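Local coordinates for protein hypothetical bacterial 6-phosphogluconolactonase (PDB 3SCY) that is a putative seven-bladed beta-propeller lactonase that probably hydrolyses 6-phosphogluconolactone to 6-phosphogluconate, at residues G300-G305 against G340-I345; N310-P315 against Y319-C324; H265-G270 against F333-A338; F224-N229 against K271-S276. All blocks are in the same frame, centred on the assembly; numbering follows the deposited sequence. Where two conformers were deposited one is given.

From the N terminus, the first of the eight segments is 224-229, in the sheet that runs from residue 213 to 252. Contact 4 closes its loop at 271-276, in the next blade, but contact 3 has already opened at 265-270, so these two cross. Contact 1 opens at 300-305. Contact 2, a tight hairpin of 310-315 and 319-324, starts and finishes within the spans of both contact 1 and contact 3. Contact 3 then closes at 333-338 and contact 1 at 340-345, a second crossing. Contact 4 joins the 213-252 and 261-303 blades; contacts 1 and 3 join the latter to the 310-350 blade, whose first two strands contact 2 pairs.

Contact 1: residues G300-G305 against G340-I345; sequences GYQLTG and GLLTDI. With NA (sodium ion), chain E.
Q302 and L342 meet through a sodium ion. The amide oxygen OE1 of Q302 binds it at 2.2 Å and the carbonyl O of L342 at 2.4 Å, the two oxygens subtending nearly a right angle at the metal. Four waters complete a roughly octahedral shell: water 1 stands across from the L342 oxygen and water 4 across from the Q302 oxygen. All six ligands are neutral oxygens, four of them waters.

Hydrogen bonds orient this shell. Q302 extends with CG opposite the backbone N (chi1 174°) and then bends at chi2. Its NE2 donates an almost straight bond of 2.9 Å to O of L303, which lies in the amide plane; this fixes the amide's rotation and leaves OE1 turned to the sodium. Water 1 donates to O of Y301, while water 2 accepts from N of L342, so each strand also holds a metal-bound water.

Apolar packing is slight. CD1 of L342 lies 3.8 Å from CB of Q302 and also touches its CG, the two side chains crossing obliquely, and CD2 of L341 approaches CA of G300 at 4.2 Å.

In the propeller, the ion bridges the outermost strands of two successive blades. G300 and Q302 pair through their backbones with I286 and V284 of strand 283-289, and T343 pairs with E334 of strand 329-335. Q302 also packs on F333, while L342 packs on both L320 of strand 319-324 and I286 of strand 283-289.

Contact 2: residues N310-P315 against Y319-C324; sequences NFIITP and YLLVAC
F311 and L320 interlock on one face of an antiparallel hairpin whose strands run at 165° to each other. The forked end of L320 is the bump: its CD2 lies 3.7 Å from CD2 of the F311 ring, approaching obliquely, while its CD1 touches both CE2 of F311 and CG1 of I313, 4.0 Å from the latter. With chi1 at 65°, the F311 ring stands between its own backbone N and carbonyl carbon. Its CB is pressed to within 3.0 Å of O of L321, a tight fit, and V322 CG2 fills in beside that CB. Y274 of the preceding blade packs against F311, I313 and L320, covering the relief they make.

The other face has a different texture. I312 and L321 lie side by side and point the same way, CG2 of I312 being 4.0 Å from CB of L321. T314 then comes across L321 at about a right angle, its CG2 fitting 3.9 Å from CD1. L357 and F359 of strand 354-360 meet this surface from the ring-closing blade.

Backbone bonds set the spacing: I312 and L321 form a hydrogen-bonded pair, and N of T314 donates to O of Y319. The T314 side chain adds a rung, its OG1 accepting from N of Y319 at 3.1 Å and 168°, and bonding also to N316 OD1 in the turn. Hydrocarbon thus makes most of both faces, N310 being a polar exception beside I312 and L321, while polar groups find partners inside the hairpin, on strand 329-335 and in both flanking blades, as with F311 N and D263 OD2 or N310 OD1 and L357 N.

Contact 3: residues H265-G270 against F333-A338; sequences HLSPDG and FERDQA
S267 begins a type I beta turn, closed by the 2.8 Å bond from N of G270 to O of S267, and it faces R335, the last residue of strand 329-335. Beyond R335 the chain turns as well: OD1 of D336 accepts from N of A338, an Asx turn. The two bends face each other without backbone pairing, their nearest CA atoms, those of D269 and Q337, being 8.7 Å apart.

The serine meets the arginine over a face. CB of S267 rests above the guanidinium plane, displaced toward its rim and 3.4 Å from NH2. Its hydroxyl is directed elsewhere: chi1 of 56° sets OG between the backbone N and the carbonyl carbon, from where it donates to OD1 of D269 at 2.6 Å, and it also takes a hydrogen bond from N of Y272.

In propeller terms, the turn between the first two strands of one blade is met by the end of the third strand of the next. R335, bent at chi3, reaches back across that boundary, where its NE bonds to the Y274 hydroxyl; its NH1 bonds to O of G317 in its own blade and makes a weak, bent bond to OE1 of Q337.

Water does much of the bridging. One molecule accepts from NH2 of R335 at 2.8 Å and donates to OD2 of D269 at 2.7 Å and to O of Q337. A second accepts from N of D269 and donates to OE1 of Q337. D269 and R335 form no direct salt bridge, since OD1 and NH2 remain 4.7 Å apart, although their opposite charges probably still attract.

Contact 4: residues F224-N229 against K271-S276; sequences FAYLIN and KYLYAS
The hydroxyl of S276 is held twice, OG bonding to O of P308 and to N of D263, which fixes the residue whose carbonyl O touches CD1 of I228. Both segments are second strands of their four-stranded blades, and the contact is the face-to-face packing of successive blades in a beta-propeller. Their axes run 19° apart and come no closer than 8.7 Å, so the gap is bridged by side chains, meeting one another or, in the case of I228, also a backbone oxygen.

Near the strand ends, the conformer of I228 given here brings CD1 to 3.6 Å from CB of A275 and close to O of S276. A second conformer was also deposited, so this part of the packing is less certain.

Y226 and L273 make the other join. The tyrosine is tethered at its far end, where OH bonds to O of G294, and its ring presents a face to L273. The leucine projects with CG opposite its backbone N (chi1 -176°), carrying CD1 over that face in a CH-pi contact, 3.9 Å from the ring centroid and 28° off the normal. The methyl sits toward the root of the ring, nearest to CG of Y226 at 3.5 Å.

Contact 1: residues G300-G305 against G340-I345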
# COMPACT_ATOMS: atom_id res chain seq x y z
N GLY A 300 0.95 -22.40 -2.55
CA GLY A 300 -0.40 -22.60 -2.03
C GLY A 300 -1.33 -21.46 -2.36
O GLY A 300 -0.95 -20.50 -3.05
N TYR A 301 -2.56 -21.58 -1.86
CA TYR A 301 -3.58 -20.57 -2.11
C TYR A 301 -4.58 -20.60 -0.97
O TYR A 301 -5.03 -21.69 -0.57
CB TYR A 301 -4.31 -20.84 -3.46
CG TYR A 301 -5.06 -19.62 -3.92
CD1 TYR A 301 -4.43 -18.62 -4.65
CD2 TYR A 301 -6.42 -19.46 -3.63
CE1 TYR A 301 -5.09 -17.46 -5.03
CE2 TYR A 301 -7.10 -18.31 -4.03
CZ TYR A 301 -6.45 -17.34 -4.77
OH TYR A 301 -7.09 -16.20 -5.19
N GLN A 302 -4.93 -19.43 -0.46
CA GLN A 302 -5.89 -19.33 0.64
C GLN A 302 -7.09 -18.50 0.22
O GLN A 302 -6.95 -17.31 -0.03
CB GLN A 302 -5.21 -18.71 1.87
CG GLN A 302 -6.20 -18.43 3.02
CD GLN A 302 -6.76 -19.67 3.65
OE1 GLN A 302 -6.04 -20.48 4.23
NE2 GLN A 302 -8.06 -19.87 3.53
N LEU A 303 -8.26 -19.12 0.20
CA LEU A 303 -9.49 -18.40 -0.10
C LEU A 303 -9.84 -17.51 1.07
O LEU A 303 -9.69 -17.91 2.22
CB LEU A 303 -10.63 -19.37 -0.41
CG LEU A 303 -10.48 -20.13 -1.73
CD1 LEU A 303 -11.52 -21.25 -1.83
CD2 LEU A 303 -10.69 -19.19 -2.94
N THR A 304 -10.31 -16.30 0.77
CA THR A 304 -10.64 -15.37 1.84
C THR A 304 -12.07 -14.90 1.70
O THR A 304 -12.78 -15.31 0.78
CB THR A 304 -9.70 -14.12 1.74
OG1 THR A 304 -9.88 -13.49 0.48
CG2 THR A 304 -8.23 -14.45 1.96
N GLY A 305 -12.43 -13.96 2.55
CA GLY A 305 -13.67 -13.20 2.41
C GLY A 305 -13.60 -12.40 1.12
O GLY A 305 -12.55 -12.33 0.45
N GLY A 340 4.84 -21.56 4.73
CA GLY A 340 4.19 -20.38 4.16
C GLY A 340 2.68 -20.44 4.18
O GLY A 340 2.02 -19.43 3.91
N LEU A 341 2.10 -21.61 4.54
CA LEU A 341 0.65 -21.83 4.50
C LEU A 341 -0.11 -21.15 5.61
O LEU A 341 0.44 -20.84 6.68
CB LEU A 341 0.32 -23.32 4.45
CG LEU A 341 0.98 -24.09 3.31
CD1 LEU A 341 0.59 -25.56 3.37
CD2 LEU A 341 0.68 -23.46 1.91
N LEU A 342 -1.39 -20.89 5.34
CA LEU A 342 -2.24 -20.08 6.21
C LEU A 342 -3.38 -20.88 6.83
O LEU A 342 -3.90 -21.81 6.19
CB LEU A 342 -2.83 -18.93 5.39
CG LEU A 342 -1.82 -18.03 4.68
CD1 LEU A 342 -2.53 -16.94 3.88
CD2 LEU A 342 -0.85 -17.38 5.70
N THR A 343 -3.78 -20.49 8.06
CA THR A 343 -4.89 -21.09 8.82
C THR A 343 -5.77 -20.00 9.39
O THR A 343 -5.29 -19.19 10.18
CB THR A 343 -4.37 -22.01 9.95
OG1 THR A 343 -3.47 -22.97 9.41
CG2 THR A 343 -5.50 -22.70 10.71
N ASP A 344 -7.06 -19.98 9.02
CA ASP A 344 -8.02 -19.02 9.58
C ASP A 344 -8.23 -19.37 11.05
O ASP A 344 -8.63 -20.50 11.38
CB ASP A 344 -9.34 -19.03 8.79
CG ASP A 344 -10.33 -17.95 9.15
OD1 ASP A 344 -10.10 -17.22 10.16
OD2 ASP A 344 -11.35 -17.83 8.45
N ILE A 345 -7.92 -18.41 11.94
CA ILE A 345 -8.04 -18.62 13.39
C ILE A 345 -9.43 -18.23 13.88
O ILE A 345 -9.72 -18.42 15.07
CB ILE A 345 -6.92 -17.90 14.19
CG1 ILE A 345 -7.09 -16.36 14.19
CG2 ILE A 345 -5.52 -18.35 13.76
CD1 ILE A 345 -6.10 -15.63 15.16
NA NA E . -4.98 -22.43 4.18
O HOH W 1 -6.01 -22.94 1.88
O HOH W 2 -2.85 -21.91 2.69
O HOH W 3 -6.52 -23.72 5.24
O HOH W 4 -3.35 -24.51 3.96

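Contact 2: residues N310-P315 against Y319-C324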
# COMPACT_ATOMS: atom_id res chain seq x y z
N ASN A 310 -6.54 -5.32 0.31
CA ASN A 310 -5.38 -5.01 1.13
C ASN A 310 -5.20 -6.05 2.20
O ASN A 310 -6.18 -6.60 2.70
CB ASN A 310 -5.60 -3.63 1.78
CG ASN A 310 -4.46 -3.18 2.66
OD1 ASN A 310 -4.40 -3.50 3.85
ND2 ASN A 310 -3.48 -2.53 2.08
N PHE A 311 -3.94 -6.34 2.57
CA PHE A 311 -3.68 -7.21 3.68
C PHE A 311 -2.35 -6.77 4.29
O PHE A 311 -1.71 -5.85 3.79
CB PHE A 311 -3.70 -8.72 3.28
CG PHE A 311 -2.64 -9.18 2.33
CD1 PHE A 311 -2.81 -9.06 0.95
CD2 PHE A 311 -1.48 -9.79 2.80
CE1 PHE A 311 -1.81 -9.49 0.07
CE2 PHE A 311 -0.48 -10.21 1.92
CZ PHE A 311 -0.66 -10.06 0.56
N ILE A 312 -1.95 -7.41 5.40
CA ILE A 312 -0.70 -7.06 6.08
C ILE A 312 -0.21 -8.29 6.83
O ILE A 312 -1.02 -9.14 7.23
CB ILE A 312 -0.92 -5.85 7.02
CG1 ILE A 312 0.42 -5.25 7.50
CG2 ILE A 312 -1.87 -6.20 8.20
CD1 ILE A 312 0.26 -3.84 8.11
N ILE A 313 1.12 -8.38 7.04
CA ILE A 313 1.74 -9.44 7.84
C ILE A 313 2.29 -8.77 9.11
O ILE A 313 2.91 -7.70 9.04
CB ILE A 313 2.83 -10.19 7.04
CG1 ILE A 313 2.22 -10.81 5.77
CG2 ILE A 313 3.51 -11.27 7.91
CD1 ILE A 313 3.22 -11.44 4.83
N THR A 314 2.10 -9.41 10.27
CA THR A 314 2.65 -8.85 11.51
C THR A 314 4.18 -8.85 11.46
O THR A 314 4.78 -9.74 10.82
CB THR A 314 2.12 -9.62 12.71
OG1 THR A 314 2.48 -11.02 12.60
CG2 THR A 314 0.60 -9.44 12.90
N PRO A 315 4.85 -7.92 12.19
CA PRO A 315 6.33 -7.87 12.16
C PRO A 315 7.01 -9.18 12.58
O PRO A 315 8.09 -9.48 12.06
CB PRO A 315 6.66 -6.74 13.15
CG PRO A 315 5.47 -5.83 13.07
CD PRO A 315 4.29 -6.78 12.95
N TYR A 319 1.16 -13.71 11.87
CA TYR A 319 -0.19 -13.59 11.33
C TYR A 319 -0.24 -12.75 10.06
O TYR A 319 0.59 -11.85 9.84
CB TYR A 319 -1.16 -12.96 12.36
CG TYR A 319 -1.36 -13.78 13.61
CD1 TYR A 319 -2.17 -14.91 13.60
CD2 TYR A 319 -0.76 -13.41 14.81
CE1 TYR A 319 -2.35 -15.68 14.75
CE2 TYR A 319 -0.94 -14.17 15.96
CZ TYR A 319 -1.74 -15.30 15.93
OH TYR A 319 -1.94 -16.10 17.05
N LEU A 320 -1.22 -13.10 9.21
CA LEU A 320 -1.54 -12.40 7.98
C LEU A 320 -3.01 -11.99 8.08
O LEU A 320 -3.90 -12.84 8.26
CB LEU A 320 -1.26 -13.32 6.78
CG LEU A 320 -1.31 -12.64 5.40
CD1 LEU A 320 -0.45 -13.39 4.37
CD2 LEU A 320 -2.75 -12.50 4.89
N LEU A 321 -3.24 -10.66 8.05
CA LEU A 321 -4.57 -10.09 8.22
C LEU A 321 -5.08 -9.58 6.91
O LEU A 321 -4.37 -8.82 6.23
CB LEU A 321 -4.54 -8.94 9.23
CG LEU A 321 -4.21 -9.28 10.69
CD1 LEU A 321 -2.73 -9.53 10.90
CD2 LEU A 321 -4.58 -8.12 11.61
N VAL A 322 -6.30 -10.01 6.52
CA VAL A 322 -6.89 -9.65 5.24
C VAL A 322 -8.13 -8.76 5.39
O VAL A 322 -9.11 -9.18 5.98
CB VAL A 322 -7.28 -10.91 4.42
CG1 VAL A 322 -7.82 -10.51 3.04
CG2 VAL A 322 -6.09 -11.85 4.28
N ALA A 323 -8.08 -7.56 4.81
CA ALA A 323 -9.24 -6.67 4.79
C ALA A 323 -10.15 -7.13 3.66
O ALA A 323 -9.73 -7.15 2.50
CB ALA A 323 -8.79 -5.23 4.57
N CYS A 324 -11.39 -7.52 3.98
CA CYS A 324 -12.34 -8.00 2.97
C CYS A 324 -13.42 -6.95 2.85
O CYS A 324 -14.31 -6.88 3.71
CB CYS A 324 -12.89 -9.37 3.34
SG CYS A 324 -11.62 -10.64 3.55

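Contact 3: residues H265-G270 against F333-A338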
# COMPACT_ATOMS: atom_id res chain seq x y z
N HIS A 265 2.84 -8.62 -0.43
CA HIS A 265 3.69 -8.52 0.75
C HIS A 265 4.60 -9.70 0.88
O HIS A 265 4.23 -10.84 0.58
CB HIS A 265 2.86 -8.42 2.05
CG HIS A 265 2.01 -7.20 2.14
ND1 HIS A 265 2.49 -6.04 2.73
CD2 HIS A 265 0.76 -6.98 1.68
CE1 HIS A 265 1.52 -5.15 2.60
NE2 HIS A 265 0.47 -5.66 1.96
N LEU A 266 5.81 -9.43 1.35
CA LEU A 266 6.75 -10.46 1.69
C LEU A 266 6.62 -10.74 3.16
O LEU A 266 6.41 -9.80 3.95
CB LEU A 266 8.19 -10.00 1.37
CG LEU A 266 8.63 -10.07 -0.07
CD1 LEU A 266 9.77 -9.14 -0.33
CD2 LEU A 266 9.04 -11.48 -0.45
N SER A 267 6.84 -12.00 3.57
CA SER A 267 6.95 -12.30 4.99
C SER A 267 8.21 -11.54 5.52
O SER A 267 9.17 -11.33 4.76
CB SER A 267 7.04 -13.81 5.24
OG SER A 267 8.10 -14.43 4.54
N PRO A 268 8.21 -11.12 6.79
CA PRO A 268 9.40 -10.41 7.33
C PRO A 268 10.71 -11.18 7.18
O PRO A 268 11.73 -10.54 6.97
CB PRO A 268 9.04 -10.18 8.80
CG PRO A 268 7.55 -10.16 8.83
CD PRO A 268 7.13 -11.20 7.80
N ASP A 269 10.71 -12.56 7.21
CA ASP A 269 11.92 -13.36 7.04
C ASP A 269 12.34 -13.46 5.55
O ASP A 269 13.38 -14.05 5.26
CB ASP A 269 11.75 -14.75 7.68
CG ASP A 269 10.65 -15.63 7.10
OD1 ASP A 269 10.09 -15.27 6.04
OD2 ASP A 269 10.37 -16.70 7.68
N GLY A 270 11.53 -12.91 4.65
CA GLY A 270 11.78 -12.87 3.21
C GLY A 270 11.62 -14.20 2.48
O GLY A 270 11.91 -14.28 1.28
N PHE A 333 -5.32 -14.81 9.71
CA PHE A 333 -4.71 -16.10 9.38
C PHE A 333 -3.40 -16.30 10.09
O PHE A 333 -2.58 -15.39 10.17
CB PHE A 333 -4.46 -16.25 7.86
CG PHE A 333 -5.71 -16.21 7.03
CD1 PHE A 333 -6.22 -15.00 6.55
CD2 PHE A 333 -6.38 -17.38 6.69
CE1 PHE A 333 -7.40 -14.96 5.82
CE2 PHE A 333 -7.57 -17.34 5.97
CZ PHE A 333 -8.06 -16.14 5.50
N GLU A 334 -3.21 -17.48 10.65
CA GLU A 334 -1.93 -17.82 11.25
C GLU A 334 -1.03 -18.37 10.14
O GLU A 334 -1.51 -19.15 9.31
CB GLU A 334 -2.11 -18.84 12.39
CG GLU A 334 -0.81 -19.12 13.11
CD GLU A 334 -0.87 -19.94 14.39
OE1 GLU A 334 -2.00 -20.21 14.87
OE2 GLU A 334 0.21 -20.26 14.93
N ARG A 335 0.23 -17.95 10.11
CA ARG A 335 1.24 -18.38 9.16
C ARG A 335 2.07 -19.51 9.69
O ARG A 335 2.58 -19.43 10.81
CB ARG A 335 2.22 -17.25 8.83
CG ARG A 335 1.67 -16.14 7.98
CD ARG A 335 2.79 -15.23 7.46
NE ARG A 335 3.70 -15.88 6.53
CZ ARG A 335 4.95 -16.25 6.80
NH1 ARG A 335 5.49 -15.96 7.98
NH2 ARG A 335 5.67 -16.89 5.89
N ASP A 336 2.29 -20.52 8.86
CA ASP A 336 3.25 -21.55 9.21
C ASP A 336 4.54 -21.06 8.62
O ASP A 336 4.63 -20.91 7.39
CB ASP A 336 2.80 -22.92 8.66
CG ASP A 336 3.75 -24.05 9.03
OD1 ASP A 336 4.97 -23.81 9.08
OD2 ASP A 336 3.27 -25.19 9.19
N GLN A 337 5.51 -20.71 9.47
CA GLN A 337 6.75 -20.08 8.99
C GLN A 337 7.64 -21.04 8.19
O GLN A 337 8.43 -20.57 7.37
CB GLN A 337 7.52 -19.40 10.16
CG GLN A 337 6.57 -18.48 10.98
CD GLN A 337 7.07 -17.10 11.31
OE1 GLN A 337 7.48 -16.31 10.44
NE2 GLN A 337 6.89 -16.71 12.56
N ALA A 338 7.43 -22.35 8.32
CA ALA A 338 8.20 -23.35 7.58
C ALA A 338 7.59 -23.71 6.21
O ALA A 338 8.31 -24.21 5.35
CB ALA A 338 8.34 -24.59 8.43
O HOH W 5 8.54 -14.16 8.82
O HOH W 6 8.11 -17.88 6.76

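Contact 4: residues F224-N229 against K271-S276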
# COMPACT_ATOMS: atom_id res chain seq x y z
N PHE A 224 15.87 -6.86 -4.52
CA PHE A 224 14.79 -7.36 -5.36
C PHE A 224 13.54 -6.55 -5.11
O PHE A 224 13.34 -6.05 -3.99
CB PHE A 224 14.49 -8.83 -5.08
CG PHE A 224 15.63 -9.76 -5.42
CD1 PHE A 224 15.90 -10.08 -6.74
CD2 PHE A 224 16.47 -10.24 -4.43
CE1 PHE A 224 16.98 -10.92 -7.06
CE2 PHE A 224 17.54 -11.08 -4.75
CZ PHE A 224 17.80 -11.40 -6.06
N ALA A 225 12.72 -6.40 -6.14
CA ALA A 225 11.43 -5.74 -6.05
C ALA A 225 10.38 -6.65 -6.66
O ALA A 225 10.68 -7.49 -7.51
CB ALA A 225 11.45 -4.39 -6.75
N TYR A 226 9.13 -6.49 -6.22
CA TYR A 226 8.03 -7.32 -6.69
C TYR A 226 6.83 -6.47 -6.96
O TYR A 226 6.47 -5.63 -6.13
CB TYR A 226 7.70 -8.42 -5.66
CG TYR A 226 8.89 -9.31 -5.39
CD1 TYR A 226 9.11 -10.45 -6.15
CD2 TYR A 226 9.76 -9.03 -4.35
CE1 TYR A 226 10.25 -11.25 -5.93
CE2 TYR A 226 10.90 -9.81 -4.12
CZ TYR A 226 11.12 -10.93 -4.91
OH TYR A 226 12.23 -11.70 -4.66
N LEU A 227 6.25 -6.64 -8.13
CA LEU A 227 5.09 -5.89 -8.56
C LEU A 227 3.89 -6.78 -8.75
O LEU A 227 4.02 -7.85 -9.35
CB LEU A 227 5.43 -5.21 -9.91
CG LEU A 227 4.30 -4.55 -10.69
CD1 LEU A 227 3.82 -3.27 -10.01
CD2 LEU A 227 4.75 -4.24 -12.14
N ILE A 228 2.72 -6.34 -8.25
CA ILE A 228 1.47 -7.05 -8.48
C ILE A 228 0.72 -6.27 -9.56
O ILE A 228 0.52 -5.05 -9.42
CB ILE A 228 0.61 -7.33 -7.21
CG1 ILE A 228 -0.59 -8.24 -7.58
CG2 ILE A 228 0.15 -6.03 -6.49
CD1 ILE A 228 -1.33 -8.85 -6.44
N ASN A 229 0.29 -6.99 -10.62
CA ASN A 229 -0.43 -6.41 -11.74
C ASN A 229 -1.90 -6.72 -11.60
O ASN A 229 -2.27 -7.90 -11.58
CB ASN A 229 0.14 -6.95 -13.04
CG ASN A 229 1.53 -6.44 -13.28
OD1 ASN A 229 1.76 -5.24 -13.38
ND2 ASN A 229 2.49 -7.34 -13.35
N LYS A 271 11.15 -15.23 3.19
CA LYS A 271 11.03 -16.57 2.62
C LYS A 271 9.77 -16.78 1.77
O LYS A 271 9.78 -17.67 0.90
CB LYS A 271 11.08 -17.62 3.72
CG LYS A 271 12.49 -17.86 4.24
CD LYS A 271 12.55 -19.11 5.11
CE LYS A 271 13.94 -19.35 5.66
NZ LYS A 271 14.01 -20.60 6.46
N TYR A 272 8.71 -15.97 1.98
CA TYR A 272 7.48 -16.15 1.23
C TYR A 272 6.93 -14.85 0.78
O TYR A 272 7.14 -13.83 1.44
CB TYR A 272 6.40 -16.89 2.05
CG TYR A 272 6.78 -18.32 2.34
CD1 TYR A 272 6.54 -19.33 1.41
CD2 TYR A 272 7.46 -18.66 3.51
CE1 TYR A 272 6.98 -20.63 1.63
CE2 TYR A 272 7.91 -19.95 3.73
CZ TYR A 272 7.65 -20.94 2.80
OH TYR A 272 8.12 -22.22 3.02
N LEU A 273 6.28 -14.87 -0.38
CA LEU A 273 5.61 -13.73 -0.98
C LEU A 273 4.12 -14.07 -1.08
O LEU A 273 3.75 -15.18 -1.49
CB LEU A 273 6.20 -13.40 -2.35
CG LEU A 273 5.60 -12.13 -3.00
CD1 LEU A 273 6.65 -11.28 -3.60
CD2 LEU A 273 4.51 -12.46 -4.03
N TYR A 274 3.27 -13.08 -0.79
CA TYR A 274 1.83 -13.25 -0.85
C TYR A 274 1.23 -12.19 -1.76
O TYR A 274 1.66 -11.03 -1.73
CB TYR A 274 1.23 -13.10 0.57
CG TYR A 274 1.75 -14.16 1.52
CD1 TYR A 274 2.96 -13.98 2.20
CD2 TYR A 274 1.03 -15.33 1.74
CE1 TYR A 274 3.47 -14.98 3.02
CE2 TYR A 274 1.51 -16.31 2.61
CZ TYR A 274 2.74 -16.14 3.23
OH TYR A 274 3.20 -17.14 4.06
N ALA A 275 0.22 -12.58 -2.55
CA ALA A 275 -0.44 -11.64 -3.44
C ALA A 275 -1.92 -11.92 -3.45
O ALA A 275 -2.31 -13.09 -3.52
CB ALA A 275 0.14 -11.75 -4.85
N SER A 276 -2.75 -10.89 -3.31
CA SER A 276 -4.19 -11.12 -3.23
C SER A 276 -4.90 -10.93 -4.56
O SER A 276 -4.42 -10.21 -5.43
CB SER A 276 -4.83 -10.25 -2.16
OG SER A 276 -4.85 -8.86 -2.51